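Local coordinates for protein LP04448p (Drosophila melanogaster, PDB 2QK2) that probably binds tubulin through its TOG domains, of which this is the second, and so takes part in microtubule plus-end tracking, at residues Asp5-Pro17 with Leu42-Tyr54. Sequence-based numbering, arbitrary orientation.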
# COMPACT_ATOMS: atom_id res chain seq x y z
N ASP A 5 -17.23 -4.56 22.55
CA ASP A 5 -16.55 -3.31 22.86
C ASP A 5 -15.50 -2.99 21.81
O ASP A 5 -15.15 -1.82 21.61
CB ASP A 5 -15.91 -3.39 24.25
CG ASP A 5 -16.93 -3.53 25.36
OD1 ASP A 5 -17.92 -2.77 25.36
OD2 ASP A 5 -16.75 -4.40 26.25
N LEU A 6 -15.01 -4.02 21.13
CA LEU A 6 -14.01 -3.82 20.07
C LEU A 6 -14.64 -3.03 18.93
O LEU A 6 -13.93 -2.46 18.10
CB LEU A 6 -13.53 -5.18 19.54
CG LEU A 6 -12.71 -6.09 20.45
CD1 LEU A 6 -12.47 -7.42 19.75
CD2 LEU A 6 -11.38 -5.42 20.80
N LEU A 7 -15.97 -3.00 18.90
CA LEU A 7 -16.70 -2.28 17.86
C LEU A 7 -17.04 -0.87 18.32
O LEU A 7 -17.71 -0.11 17.62
CB LEU A 7 -17.99 -3.03 17.52
CG LEU A 7 -17.88 -4.51 17.17
CD1 LEU A 7 -19.28 -5.09 17.01
CD2 LEU A 7 -17.07 -4.69 15.90
N ASP A 8 -16.57 -0.52 19.52
CA ASP A 8 -16.82 0.79 20.08
C ASP A 8 -15.72 1.78 19.70
O ASP A 8 -14.59 1.66 20.15
CB ASP A 8 -16.93 0.67 21.61
CG ASP A 8 -17.30 1.98 22.26
OD1 ASP A 8 -18.26 2.62 21.80
OD2 ASP A 8 -16.63 2.35 23.25
N PRO A 9 -16.06 2.78 18.87
CA PRO A 9 -15.09 3.80 18.42
C PRO A 9 -14.40 4.51 19.58
O PRO A 9 -15.07 5.08 20.45
CB PRO A 9 -15.95 4.75 17.59
CG PRO A 9 -17.03 3.85 17.06
CD PRO A 9 -17.38 3.04 18.28
N VAL A 10 -13.08 4.47 19.60
CA VAL A 10 -12.31 5.10 20.66
C VAL A 10 -11.63 6.39 20.19
O VAL A 10 -11.14 6.47 19.06
CB VAL A 10 -11.24 4.15 21.22
CG1 VAL A 10 -10.37 4.87 22.23
CG2 VAL A 10 -11.92 2.95 21.87
N ASP A 11 -11.62 7.39 21.06
CA ASP A 11 -11.00 8.67 20.78
C ASP A 11 -9.54 8.60 21.19
O ASP A 11 -9.19 9.01 22.30
CB ASP A 11 -11.70 9.77 21.58
CG ASP A 11 -11.11 11.15 21.34
OD1 ASP A 11 -9.97 11.24 20.85
OD2 ASP A 11 -11.80 12.15 21.64
N ILE A 12 -8.68 8.08 20.32
CA ILE A 12 -7.27 7.97 20.66
C ILE A 12 -6.54 9.31 20.54
O ILE A 12 -5.48 9.50 21.14
CB ILE A 12 -6.53 6.94 19.77
CG1 ILE A 12 -6.60 7.37 18.30
CG2 ILE A 12 -7.12 5.55 19.97
CD1 ILE A 12 -5.63 6.61 17.41
N LEU A 13 -7.10 10.24 19.77
CA LEU A 13 -6.47 11.54 19.62
C LEU A 13 -6.34 12.24 20.97
O LEU A 13 -5.34 12.89 21.25
CB LEU A 13 -7.25 12.41 18.64
CG LEU A 13 -7.12 12.00 17.17
CD1 LEU A 13 -8.08 12.82 16.32
CD2 LEU A 13 -5.67 12.19 16.72
N SER A 14 -7.36 12.09 21.82
CA SER A 14 -7.33 12.73 23.13
C SER A 14 -6.51 11.93 24.14
O SER A 14 -6.27 12.41 25.25
CB SER A 14 -8.76 12.91 23.66
OG SER A 14 -9.42 11.67 23.80
N LYS A 15 -6.08 10.74 23.75
CA LYS A 15 -5.30 9.89 24.65
C LYS A 15 -3.81 9.95 24.43
O LYS A 15 -3.04 9.44 25.24
CB LYS A 15 -5.76 8.44 24.53
CG LYS A 15 -7.18 8.20 24.96
CD LYS A 15 -7.51 6.72 24.94
CE LYS A 15 -8.92 6.46 25.43
NZ LYS A 15 -9.19 5.00 25.47
N MSE A 16 -3.38 10.59 23.35
CA MSE A 16 -1.95 10.68 23.09
C MSE A 16 -1.24 11.61 24.05
O MSE A 16 -1.82 12.56 24.56
CB MSE A 16 -1.73 11.13 21.66
CG MSE A 16 -1.56 9.95 20.72
SE MSE A 16 -2.19 10.39 19.02
CE MSE A 16 -0.83 11.64 18.51
N PRO A 17 0.04 11.33 24.32
CA PRO A 17 0.81 12.17 25.23
C PRO A 17 0.88 13.61 24.76
O PRO A 17 0.97 13.88 23.56
CB PRO A 17 2.18 11.48 25.25
CG PRO A 17 2.28 10.90 23.88
CD PRO A 17 0.90 10.32 23.67
N LEU A 42 -1.65 2.39 21.56
CA LEU A 42 -3.01 2.91 21.51
C LEU A 42 -3.75 2.30 20.33
O LEU A 42 -4.91 1.89 20.46
CB LEU A 42 -3.00 4.44 21.35
CG LEU A 42 -2.61 5.27 22.57
CD1 LEU A 42 -2.54 6.75 22.19
CD2 LEU A 42 -3.63 5.04 23.69
N LEU A 43 -3.09 2.23 19.18
CA LEU A 43 -3.69 1.68 17.97
C LEU A 43 -3.99 0.19 18.09
O LEU A 43 -4.98 -0.30 17.54
CB LEU A 43 -2.80 1.96 16.76
CG LEU A 43 -2.65 3.44 16.37
CD1 LEU A 43 -1.60 3.59 15.28
CD2 LEU A 43 -3.99 3.99 15.90
N THR A 44 -3.13 -0.55 18.78
CA THR A 44 -3.36 -1.98 18.94
C THR A 44 -4.44 -2.23 19.99
O THR A 44 -5.20 -3.19 19.88
CB THR A 44 -2.08 -2.75 19.32
OG1 THR A 44 -1.61 -2.30 20.59
CG2 THR A 44 -0.99 -2.52 18.28
N ASP A 45 -4.52 -1.37 21.01
CA ASP A 45 -5.54 -1.55 22.04
C ASP A 45 -6.95 -1.14 21.60
O ASP A 45 -7.94 -1.61 22.17
CB ASP A 45 -5.18 -0.76 23.31
CG ASP A 45 -3.97 -1.32 24.03
OD1 ASP A 45 -3.78 -2.55 24.01
OD2 ASP A 45 -3.21 -0.53 24.62
N HIS A 46 -7.04 -0.27 20.60
CA HIS A 46 -8.34 0.21 20.13
C HIS A 46 -8.47 0.09 18.61
O HIS A 46 -8.28 1.06 17.89
CB HIS A 46 -8.53 1.66 20.55
CG HIS A 46 -8.25 1.89 22.00
ND1 HIS A 46 -9.01 1.34 23.01
CD2 HIS A 46 -7.26 2.59 22.62
CE1 HIS A 46 -8.52 1.70 24.18
NE2 HIS A 46 -7.45 2.45 23.97
N PRO A 47 -8.83 -1.11 18.13
CA PRO A 47 -8.99 -1.39 16.69
C PRO A 47 -10.05 -0.55 15.98
O PRO A 47 -10.02 -0.42 14.76
CB PRO A 47 -9.32 -2.88 16.67
CG PRO A 47 -10.05 -3.08 17.96
CD PRO A 47 -9.22 -2.28 18.93
N LYS A 48 -10.99 0.02 16.74
CA LYS A 48 -12.04 0.84 16.16
C LYS A 48 -11.79 2.29 16.56
O LYS A 48 -11.82 2.63 17.75
CB LYS A 48 -13.42 0.38 16.64
CG LYS A 48 -14.59 1.08 15.98
CD LYS A 48 -14.69 0.72 14.51
CE LYS A 48 -15.91 1.37 13.87
NZ LYS A 48 -16.06 1.00 12.43
N LEU A 49 -11.56 3.15 15.58
CA LEU A 49 -11.26 4.55 15.85
C LEU A 49 -12.41 5.51 15.58
O LEU A 49 -13.11 5.41 14.57
CB LEU A 49 -10.02 4.98 15.06
CG LEU A 49 -8.78 4.11 15.33
CD1 LEU A 49 -7.64 4.53 14.42
CD2 LEU A 49 -8.39 4.25 16.79
N GLU A 50 -12.57 6.46 16.49
CA GLU A 50 -13.60 7.48 16.38
C GLU A 50 -13.24 8.50 15.30
O GLU A 50 -12.06 8.66 14.95
CB GLU A 50 -13.72 8.19 17.74
CG GLU A 50 -14.86 9.17 17.88
CD GLU A 50 -14.86 9.83 19.25
OE1 GLU A 50 -14.00 10.71 19.49
OE2 GLU A 50 -15.70 9.45 20.09
N ASN A 51 -14.24 9.17 14.75
CA ASN A 51 -13.99 10.19 13.72
C ASN A 51 -13.19 11.30 14.37
O ASN A 51 -13.24 11.48 15.58
CB ASN A 51 -15.31 10.76 13.20
CG ASN A 51 -16.18 9.72 12.55
OD1 ASN A 51 -15.78 9.09 11.57
ND2 ASN A 51 -17.38 9.53 13.09
N GLY A 52 -12.44 12.06 13.57
CA GLY A 52 -11.64 13.14 14.12
C GLY A 52 -10.70 13.76 13.12
O GLY A 52 -10.71 13.38 11.95
N GLU A 53 -9.89 14.72 13.57
CA GLU A 53 -8.94 15.39 12.69
C GLU A 53 -7.59 14.66 12.77
O GLU A 53 -6.75 15.00 13.60
CB GLU A 53 -8.76 16.84 13.12
CG GLU A 53 -10.04 17.66 13.14
CD GLU A 53 -10.75 17.65 11.80
OE1 GLU A 53 -10.07 17.89 10.78
OE2 GLU A 53 -11.97 17.40 11.78
N TYR A 54 -7.39 13.68 11.89
CA TYR A 54 -6.15 12.91 11.90
C TYR A 54 -5.05 13.48 11.01
O TYR A 54 -3.95 12.93 10.95
CB TYR A 54 -6.43 11.46 11.51
CG TYR A 54 -7.25 10.71 12.53
CD1 TYR A 54 -8.65 10.66 12.45
CD2 TYR A 54 -6.63 10.07 13.60
CE1 TYR A 54 -9.41 9.98 13.42
CE2 TYR A 54 -7.37 9.40 14.57
CZ TYR A 54 -8.75 9.35 14.48
OH TYR A 54 -9.47 8.68 15.44
O HOH W 1 -11.94 0.16 19.62
O HOH W 2 -9.51 9.86 17.98
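Val10 sets CG1 over one face of the His46 imidazole, a CH-pi contact 3.8 Å from CG1 to the ring centroid. The opposite face of His46 lies on Asp45 CB from its own segment. His46 CG stands anti to the carbonyl carbon (chi1 -50°), and the turn about chi2 (-65°) lays one ring face under Val10 CG1. Lys15, extended beyond CG, brings NZ obliquely to within 3.4 Å of His46 NE2. Replacing His46 by an alanine would remove the ring, and is likely to leave the Val10 methyls without their aromatic partner and open a gap between Val10 and Asp45.

The Tyr54 ring carries Leu13 CD1 over the centre of one face, and Ile12 CG1 lies at its edge. Tyr54 OH donates to Glu50 O in the carbonyl plane, at 2.6 Å. The same hydroxyl accepts from a water that also takes Leu13 N-H, linking the two segments.

Between the rings, Ile12 points inward. Its CD1 presses on Leu43 CD2 at 3.4 Å, closer than usual for two carbons, and its CG2 meets Leu49 CD2 at 3.7 Å. Leu43 and Leu49 continue this apolar core onto helix 71-88.

The backbones join at a single beta bridge. Val10 N donates to Lys48 O at 2.9 Å, and Val10 O accepts from Glu50 N at 2.9 Å. Nearby, Asp11 OD1 accepts from Ser14 N in an Asx motif.

The N-terminal loop thus pairs with the linker between helices 29-45 and 55-67, packing over the C-terminal end of helix 29-45 in this HEAT-repeat TOG domain.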